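Local coordinates for halogenase (PDB 3E1T), which is a flavin-dependent halogenase that probably introduces chlorine during biosynthesis of the myxobacterial natural product chondrochloren, using bound FAD, at residues A[43-48]-A[108-113]; A[163-168]-A[297-302]. All coordinates share one frame; numbering follows the deposited sequence.

Contact 1. Residues A[43-48]-A[108-113]. With FAD (flavin-adenine dinucleotide), chain C.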
loop_
_atom_site.group_PDB
_atom_site.type_symbol
_atom_site.label_atom_id
_atom_site.label_comp_id
_atom_site.label_asym_id
_atom_site.label_seq_id
_atom_site.Cartn_x
_atom_site.Cartn_y
_atom_site.Cartn_z
ATOM N N ARG A 43 -13.066 -6.725 -10.634
ATOM C CA ARG A 43 -13.680 -6.588 -9.302
ATOM C C ARG A 43 -13.177 -5.345 -8.556
ATOM O O ARG A 43 -12.021 -4.946 -8.716
ATOM C CB ARG A 43 -13.437 -7.857 -8.464
ATOM C CG ARG A 43 -11.958 -8.224 -8.227
ATOM C CD ARG A 43 -11.416 -7.722 -6.863
ATOM N NE ARG A 43 -9.971 -7.944 -6.735
ATOM C CZ ARG A 43 -9.045 -7.110 -7.198
ATOM N NH1 ARG A 43 -9.405 -5.988 -7.827
ATOM N NH2 ARG A 43 -7.755 -7.398 -7.043
ATOM N N HIS A 44 -14.046 -4.743 -7.750
ATOM C CA HIS A 44 -13.690 -3.551 -6.982
ATOM C C HIS A 44 -12.667 -3.845 -5.899
ATOM O O HIS A 44 -12.775 -4.834 -5.179
ATOM C CB HIS A 44 -14.913 -2.916 -6.318
ATOM C CG HIS A 44 -14.573 -1.768 -5.415
ATOM N ND1 HIS A 44 -14.363 -1.919 -4.061
ATOM C CD2 HIS A 44 -14.384 -0.452 -5.678
ATOM C CE1 HIS A 44 -14.071 -0.748 -3.526
ATOM N NE2 HIS A 44 -14.077 0.160 -4.487
ATOM N N GLN A 45 -11.692 -2.956 -5.788
ATOM C CA GLN A 45 -10.763 -2.935 -4.670
ATOM C C GLN A 45 -10.346 -1.468 -4.419
ATOM O O GLN A 45 -10.261 -0.670 -5.359
ATOM C CB GLN A 45 -9.571 -3.871 -4.970
ATOM C CG GLN A 45 -8.387 -3.894 -3.987
ATOM C CD GLN A 45 -8.731 -4.166 -2.524
ATOM O OE1 GLN A 45 -9.774 -3.775 -2.016
ATOM N NE2 GLN A 45 -7.808 -4.805 -1.831
ATOM N N ILE A 46 -10.144 -1.111 -3.152
ATOM C CA ILE A 46 -9.631 0.218 -2.784
ATOM C C ILE A 46 -8.125 0.270 -3.071
ATOM O O ILE A 46 -7.478 -0.760 -3.098
ATOM C CB ILE A 46 -9.942 0.561 -1.288
ATOM C CG1 ILE A 46 -9.690 2.050 -0.985
ATOM C CG2 ILE A 46 -9.133 -0.331 -0.331
ATOM C CD1 ILE A 46 -10.582 3.017 -1.796
ATOM N N GLY A 47 -7.574 1.461 -3.294
ATOM C CA GLY A 47 -6.153 1.608 -3.579
ATOM C C GLY A 47 -5.902 2.162 -4.971
ATOM O O GLY A 47 -5.273 1.505 -5.801
ATOM N N GLU A 48 -6.340 3.405 -5.183
ATOM C CA GLU A 48 -6.532 3.995 -6.511
ATOM C C GLU A 48 -5.439 4.968 -6.957
ATOM O O GLU A 48 -5.160 5.099 -8.152
ATOM C CB GLU A 48 -7.901 4.675 -6.536
ATOM C CG GLU A 48 -9.058 3.669 -6.384
ATOM C CD GLU A 48 -10.232 4.193 -5.591
ATOM O OE1 GLU A 48 -11.353 3.673 -5.781
ATOM O OE2 GLU A 48 -10.053 5.103 -4.755
ATOM N N VAL A 108 -6.379 5.423 -10.700
ATOM C CA VAL A 108 -6.953 4.283 -11.404
ATOM C C VAL A 108 -8.169 3.686 -10.733
ATOM O O VAL A 108 -8.235 3.585 -9.505
ATOM C CB VAL A 108 -5.905 3.169 -11.655
ATOM C CG1 VAL A 108 -4.651 3.745 -12.297
ATOM C CG2 VAL A 108 -5.551 2.410 -10.357
ATOM N N GLU A 109 -9.135 3.294 -11.556
ATOM C CA GLU A 109 -10.188 2.404 -11.120
ATOM C C GLU A 109 -9.521 1.046 -10.981
ATOM O O GLU A 109 -9.005 0.490 -11.949
ATOM C CB GLU A 109 -11.317 2.361 -12.143
ATOM C CG GLU A 109 -12.299 3.510 -11.999
ATOM C CD GLU A 109 -13.189 3.677 -13.210
ATOM O OE1 GLU A 109 -12.764 4.372 -14.163
ATOM O OE2 GLU A 109 -14.313 3.120 -13.192
ATOM N N ARG A 110 -9.489 0.535 -9.757
ATOM C CA ARG A 110 -8.740 -0.685 -9.478
ATOM C C ARG A 110 -9.303 -1.901 -10.213
ATOM O O ARG A 110 -8.546 -2.751 -10.679
ATOM C CB ARG A 110 -8.698 -0.941 -7.983
ATOM C CG ARG A 110 -7.500 -1.697 -7.563
ATOM C CD ARG A 110 -6.232 -0.884 -7.745
ATOM N NE ARG A 110 -5.183 -1.334 -6.834
ATOM C CZ ARG A 110 -5.214 -2.441 -6.093
ATOM N NH1 ARG A 110 -6.225 -3.294 -6.144
ATOM N NH2 ARG A 110 -4.190 -2.714 -5.311
ATOM N N ALA A 111 -10.631 -1.963 -10.314
ATOM C CA ALA A 111 -11.310 -2.987 -11.109
ATOM C C ALA A 111 -10.668 -3.120 -12.488
ATOM O O ALA A 111 -10.231 -4.216 -12.865
ATOM C CB ALA A 111 -12.809 -2.672 -11.226
ATOM N N ARG A 112 -10.580 -1.992 -13.205
ATOM C CA ARG A 112 -10.019 -1.939 -14.562
ATOM C C ARG A 112 -8.517 -2.124 -14.569
ATOM O O ARG A 112 -7.961 -2.711 -15.495
ATOM C CB ARG A 112 -10.282 -0.585 -15.226
ATOM C CG ARG A 112 -11.690 -0.032 -15.141
ATOM C CD ARG A 112 -11.712 1.345 -15.814
ATOM N NE ARG A 112 -11.079 1.300 -17.134
ATOM C CZ ARG A 112 -10.452 2.319 -17.722
ATOM N NH1 ARG A 112 -10.349 3.501 -17.121
ATOM N NH2 ARG A 112 -9.923 2.152 -18.927
ATOM N N PHE A 113 -7.858 -1.572 -13.556
ATOM C CA PHE A 113 -6.406 -1.615 -13.484
ATOM C C PHE A 113 -5.895 -3.025 -13.181
ATOM O O PHE A 113 -4.978 -3.509 -13.848
ATOM C CB PHE A 113 -5.899 -0.609 -12.448
ATOM C CG PHE A 113 -4.411 -0.565 -12.326
ATOM C CD1 PHE A 113 -3.638 0.018 -13.320
ATOM C CD2 PHE A 113 -3.773 -1.102 -11.207
ATOM C CE1 PHE A 113 -2.253 0.060 -13.213
ATOM C CE2 PHE A 113 -2.391 -1.060 -11.085
ATOM C CZ PHE A 113 -1.626 -0.478 -12.099
HETATM P PA FAD C . -4.987 -7.052 -3.180
HETATM O O1A FAD C . -5.116 -5.864 -4.096
HETATM O O2A FAD C . -5.860 -7.020 -1.974
HETATM O O5B FAD C . -5.356 -8.364 -4.047
HETATM C C5B FAD C . -5.273 -9.667 -3.490
HETATM C C4B FAD C . -6.115 -10.633 -4.330
HETATM O O4B FAD C . -6.149 -11.917 -3.740
HETATM C C3B FAD C . -7.561 -10.161 -4.427
HETATM O O3B FAD C . -7.896 -10.072 -5.794
HETATM C C2B FAD C . -8.379 -11.245 -3.756
HETATM O O2B FAD C . -9.554 -11.483 -4.478
HETATM C C1B FAD C . -7.451 -12.444 -3.813
HETATM N N9A FAD C . -7.617 -13.429 -2.729
HETATM C C8A FAD C . -7.898 -13.221 -1.403
HETATM N N7A FAD C . -7.929 -14.427 -0.789
HETATM C C5A FAD C . -7.659 -15.396 -1.696
HETATM C C6A FAD C . -7.572 -16.795 -1.623
HETATM N N6A FAD C . -7.899 -17.460 -0.508
HETATM N N1A FAD C . -7.270 -17.503 -2.763
HETATM C C2A FAD C . -7.088 -16.871 -3.966
HETATM N N3A FAD C . -7.190 -15.498 -4.027
HETATM C C4A FAD C . -7.462 -14.775 -2.917
HETATM N N1 FAD C . -2.659 1.977 -2.227
HETATM C C2 FAD C . -2.249 2.823 -3.220
HETATM O O2 FAD C . -1.303 2.474 -3.922
HETATM N N3 FAD C . -2.893 4.036 -3.393
HETATM C C4 FAD C . -3.960 4.398 -2.577
HETATM O O4 FAD C . -4.549 5.468 -2.742
HETATM C C4X FAD C . -4.364 3.543 -1.560
HETATM N N5 FAD C . -5.420 3.867 -0.729
HETATM C C5X FAD C . -5.807 2.992 0.269
HETATM C C6 FAD C . -6.867 3.313 1.123
HETATM C C7 FAD C . -7.251 2.418 2.134
HETATM C C7M FAD C . -8.236 2.872 3.173
HETATM C C8 FAD C . -6.573 1.204 2.297
HETATM C C8M FAD C . -6.815 0.310 3.491
HETATM C C9 FAD C . -5.527 0.888 1.436
HETATM C C9A FAD C . -5.135 1.773 0.425
HETATM N N10 FAD C . -4.096 1.429 -0.418
HETATM C C10 FAD C . -3.703 2.313 -1.401
HETATM C "C1'" FAD C . -3.440 0.063 -0.326
HETATM C "C2'" FAD C . -3.870 -0.918 -1.424
HETATM O "O2'" FAD C . -5.244 -1.194 -1.245
HETATM C "C3'" FAD C . -3.080 -2.232 -1.330
HETATM O "O3'" FAD C . -1.756 -1.993 -0.905
HETATM C "C4'" FAD C . -2.960 -3.008 -2.641
HETATM O "O4'" FAD C . -4.246 -3.367 -3.094
HETATM C "C5'" FAD C . -2.134 -4.273 -2.405
HETATM O "O5'" FAD C . -2.287 -5.145 -3.491
HETATM P P FAD C . -2.137 -6.735 -3.313
HETATM O O1P FAD C . -1.832 -7.348 -4.663
HETATM O O2P FAD C . -1.044 -7.056 -2.343
HETATM O O3P FAD C . -3.496 -7.216 -2.649
HETATM O O HOH W 1 -10.165 -6.515 -11.249
HETATM O O HOH W 2 -11.039 1.191 -7.398
#
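R110 lays its side chain along the backbone of Q45, I46 and G47, where the loop after strand 33-36 passes the first turn of helix 110-123 in the Rossmann-type FAD-binding fold of this halogenase. CG stands anti to the backbone N (chi1 -152°) and the chain bends at chi2, which carries the guanidinium along the loop to the cofactor; at its root, R110 CB lies 3.1 Å from Q45 O. I46 O sits over the centre of one guanidinium face, 4.1 Å above the plane. R110 NE comes within 3.0 Å of G47 O, but the angle is too poor for a hydrogen bond. NH1 donates weakly to FAD O1A at the guanidinium edge and forms a salt bridge with D114.

Q45 runs alongside R110 in the same direction, its CG 3.1 Å from R110 NH1 and its amide plane turned 65° from the guanidinium. Its NE2 adds a weak bond to FAD O2A. An alanine here would probably leave FAD O2A without this weak donor and open a gap beside R110 NH1.

R43 meets the adenosine ribose edge-on: NE and NH2 both donate to FAD O3B, NH2 at 3.0 Å. Its NH1 pairs with D114 as well, and this shared carboxylate probably eases the repulsion between R43 NH2 and R110 NH1, which are 4.5 Å apart.

E48 closes the other end through its backbone, E48 O accepting an almost straight bond from V108 N (2.8 Å, 177°). The E48 side chain packs CB and CG against V108 O and sends its carboxylate to Y195 and S231. One water fastens the middle: it donates to Q45 O and E48 OE1 and accepts from R110 N at 2.9 Å.

Contact 2. Residues A[163-168]-A[297-302]; sequences FIVDAS and GMALVG. With FAD (flavin-adenine dinucleotide), chain C.
I164, V165 and D166 pair with M298, A299 and L300 as neighbouring parallel strands, 163-166 and 298-300, whose axes are 4.7 Å apart and 20° out of line in the parallel sheet of the FAD-binding fold. Four backbone bonds alternate along the seam: I164 N to G297 O, A299 N to I164 O, D166 N to A299 O and V301 N to D166 O. On one face V165 CG2 meets A299 CB, while V165 CG1, anti to the backbone N (chi1 177°), touches V301 CG1 at 3.9 Å; helix 315-333 covers both valines through V326. Further along, A167 CB and V301 CG2 pack tightly, 3.5 Å apart. The opposite face carries I164 and M298, which meet A144 of strand 143-150, and also D166, whose CB lies 3.6 Å from L300 CD2. The D166 carboxylate is held at both oxygens. OD2 bonds to T172, and D166 OD1 accepts from S168 N (2.9 Å) in an Asx turn, with the donor above the carboxylate plane. The seam thus joins apolar pairs to a buried acid at its C-terminal end, and that acid probably fixes the turn that brings S168 to the cofactor.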
loop_
_atom_site.group_PDB
_atom_site.type_symbol
_atom_site.label_atom_id
_atom_site.label_comp_id
_atom_site.label_asym_id
_atom_site.label_seq_id
_atom_site.Cartn_x
_atom_site.Cartn_y
_atom_site.Cartn_z
ATOM N N PHE A 163 7.940 -23.153 -5.451
ATOM C CA PHE A 163 7.707 -21.918 -4.700
ATOM C C PHE A 163 6.232 -21.590 -4.632
ATOM O O PHE A 163 5.535 -21.671 -5.635
ATOM C CB PHE A 163 8.421 -20.742 -5.349
ATOM C CG PHE A 163 9.897 -20.905 -5.448
ATOM C CD1 PHE A 163 10.702 -20.740 -4.338
ATOM C CD2 PHE A 163 10.486 -21.200 -6.670
ATOM C CE1 PHE A 163 12.084 -20.882 -4.441
ATOM C CE2 PHE A 163 11.862 -21.336 -6.780
ATOM C CZ PHE A 163 12.663 -21.177 -5.664
ATOM N N ILE A 164 5.768 -21.221 -3.440
ATOM C CA ILE A 164 4.388 -20.778 -3.223
ATOM C C ILE A 164 4.459 -19.353 -2.669
ATOM O O ILE A 164 5.199 -19.109 -1.719
ATOM C CB ILE A 164 3.633 -21.666 -2.189
ATOM C CG1 ILE A 164 3.862 -23.167 -2.447
ATOM C CG2 ILE A 164 2.125 -21.315 -2.154
ATOM C CD1 ILE A 164 3.266 -23.695 -3.736
ATOM N N VAL A 165 3.724 -18.421 -3.275
ATOM C CA VAL A 165 3.707 -17.032 -2.794
ATOM C C VAL A 165 2.298 -16.531 -2.469
ATOM O O VAL A 165 1.403 -16.613 -3.302
ATOM C CB VAL A 165 4.386 -16.061 -3.782
ATOM C CG1 VAL A 165 4.268 -14.614 -3.271
ATOM C CG2 VAL A 165 5.875 -16.443 -3.985
ATOM N N ASP A 166 2.124 -16.029 -1.246
ATOM C CA ASP A 166 0.882 -15.399 -0.812
ATOM C C ASP A 166 0.879 -13.938 -1.254
ATOM O O ASP A 166 1.657 -13.115 -0.752
ATOM C CB ASP A 166 0.737 -15.513 0.708
ATOM C CG ASP A 166 -0.600 -15.001 1.225
ATOM O OD1 ASP A 166 -1.543 -14.735 0.435
ATOM O OD2 ASP A 166 -0.714 -14.871 2.452
ATOM N N ALA A 167 0.024 -13.642 -2.229
ATOM C CA ALA A 167 -0.234 -12.286 -2.679
ATOM C C ALA A 167 -1.721 -12.068 -2.517
ATOM O O ALA A 167 -2.345 -11.403 -3.329
ATOM C CB ALA A 167 0.161 -12.118 -4.141
ATOM N N SER A 168 -2.302 -12.654 -1.481
ATOM C CA SER A 168 -3.761 -12.640 -1.379
ATOM C C SER A 168 -4.306 -11.487 -0.532
ATOM O O SER A 168 -5.469 -11.502 -0.112
ATOM C CB SER A 168 -4.283 -14.001 -0.922
ATOM O OG SER A 168 -3.857 -14.312 0.385
ATOM N N GLY A 297 10.418 -22.204 0.664
ATOM C CA GLY A 297 9.489 -22.407 -0.437
ATOM C C GLY A 297 8.268 -21.500 -0.448
ATOM O O GLY A 297 7.439 -21.607 -1.343
ATOM N N MET A 298 8.133 -20.619 0.541
ATOM C CA MET A 298 6.988 -19.703 0.586
ATOM C C MET A 298 7.448 -18.278 0.846
ATOM O O MET A 298 8.461 -18.064 1.513
ATOM C CB MET A 298 5.963 -20.141 1.637
ATOM C CG MET A 298 4.608 -19.416 1.578
ATOM S SD MET A 298 3.499 -20.151 2.766
ATOM C CE MET A 298 2.102 -19.006 2.845
ATOM N N ALA A 299 6.709 -17.315 0.298
ATOM C CA ALA A 299 6.952 -15.888 0.546
ATOM C C ALA A 299 5.636 -15.117 0.626
ATOM O O ALA A 299 4.607 -15.589 0.135
ATOM C CB ALA A 299 7.822 -15.309 -0.520
ATOM N N LEU A 300 5.673 -13.932 1.244
ATOM C CA LEU A 300 4.502 -13.053 1.305
ATOM C C LEU A 300 4.834 -11.768 0.560
ATOM O O LEU A 300 5.920 -11.191 0.724
ATOM C CB LEU A 300 4.096 -12.732 2.756
ATOM C CG LEU A 300 4.017 -13.840 3.812
ATOM C CD1 LEU A 300 3.977 -13.267 5.247
ATOM C CD2 LEU A 300 2.819 -14.758 3.560
ATOM N N VAL A 301 3.907 -11.325 -0.274
ATOM C CA VAL A 301 4.102 -10.052 -0.986
ATOM C C VAL A 301 2.883 -9.175 -0.790
ATOM O O VAL A 301 1.773 -9.677 -0.565
ATOM C CB VAL A 301 4.409 -10.228 -2.517
ATOM C CG1 VAL A 301 5.669 -11.043 -2.758
ATOM C CG2 VAL A 301 3.267 -10.838 -3.222
ATOM N N GLY A 302 3.093 -7.863 -0.866
ATOM C CA GLY A 302 2.002 -6.911 -0.811
ATOM C C GLY A 302 1.331 -6.876 0.543
ATOM O O GLY A 302 1.989 -7.057 1.559
HETATM P PA FAD C . -4.987 -7.052 -3.180
HETATM O O1A FAD C . -5.116 -5.864 -4.096
HETATM O O2A FAD C . -5.860 -7.020 -1.974
HETATM O O5B FAD C . -5.356 -8.364 -4.047
HETATM C C5B FAD C . -5.273 -9.667 -3.490
HETATM C C4B FAD C . -6.115 -10.633 -4.330
HETATM O O4B FAD C . -6.149 -11.917 -3.740
HETATM C C3B FAD C . -7.561 -10.161 -4.427
HETATM O O3B FAD C . -7.896 -10.072 -5.794
HETATM C C2B FAD C . -8.379 -11.245 -3.756
HETATM O O2B FAD C . -9.554 -11.483 -4.478
HETATM C C1B FAD C . -7.451 -12.444 -3.813
HETATM N N9A FAD C . -7.617 -13.429 -2.729
HETATM C C8A FAD C . -7.898 -13.221 -1.403
HETATM N N7A FAD C . -7.929 -14.427 -0.789
HETATM C C5A FAD C . -7.659 -15.396 -1.696
HETATM C C6A FAD C . -7.572 -16.795 -1.623
HETATM N N6A FAD C . -7.899 -17.460 -0.508
HETATM N N1A FAD C . -7.270 -17.503 -2.763
HETATM C C2A FAD C . -7.088 -16.871 -3.966
HETATM N N3A FAD C . -7.190 -15.498 -4.027
HETATM C C4A FAD C . -7.462 -14.775 -2.917
HETATM N N1 FAD C . -2.659 1.977 -2.227
HETATM C C2 FAD C . -2.249 2.823 -3.220
HETATM O O2 FAD C . -1.303 2.474 -3.922
HETATM N N3 FAD C . -2.893 4.036 -3.393
HETATM C C4 FAD C . -3.960 4.398 -2.577
HETATM O O4 FAD C . -4.549 5.468 -2.742
HETATM C C4X FAD C . -4.364 3.543 -1.560
HETATM N N5 FAD C . -5.420 3.867 -0.729
HETATM C C5X FAD C . -5.807 2.992 0.269
HETATM C C6 FAD C . -6.867 3.313 1.123
HETATM C C7 FAD C . -7.251 2.418 2.134
HETATM C C7M FAD C . -8.236 2.872 3.173
HETATM C C8 FAD C . -6.573 1.204 2.297
HETATM C C8M FAD C . -6.815 0.310 3.491
HETATM C C9 FAD C . -5.527 0.888 1.436
HETATM C C9A FAD C . -5.135 1.773 0.425
HETATM N N10 FAD C . -4.096 1.429 -0.418
HETATM C C10 FAD C . -3.703 2.313 -1.401
HETATM C "C1'" FAD C . -3.440 0.063 -0.326
HETATM C "C2'" FAD C . -3.870 -0.918 -1.424
HETATM O "O2'" FAD C . -5.244 -1.194 -1.245
HETATM C "C3'" FAD C . -3.080 -2.232 -1.330
HETATM O "O3'" FAD C . -1.756 -1.993 -0.905
HETATM C "C4'" FAD C . -2.960 -3.008 -2.641
HETATM O "O4'" FAD C . -4.246 -3.367 -3.094
HETATM C "C5'" FAD C . -2.134 -4.273 -2.405
HETATM O "O5'" FAD C . -2.287 -5.145 -3.491
HETATM P P FAD C . -2.137 -6.735 -3.313
HETATM O O1P FAD C . -1.832 -7.348 -4.663
HETATM O O2P FAD C . -1.044 -7.056 -2.343
HETATM O O3P FAD C . -3.496 -7.216 -2.649
#

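Overall arrangement
FAD joins the two contacts, which do not touch: their centres are 21 Å apart and their nearest atoms about 7 Å. They follow each other along the chain, 43-48 with 108-113 closing before 163-168 with 297-302 begins. Contact 1 follows the cofactor from the adenosine ribose to the flavin ring, where G47 CA lies 3.3 Å from FAD C4X. Contact 2 reaches it just beyond the C-terminal ends of its two strands, with S168 O 3.2 Å from FAD C8A on the adenine and G302 CA 3.4 Å from FAD O2P. The diphosphate is therefore approached by both, through Q45 and R110 in contact 1 and G302 in contact 2.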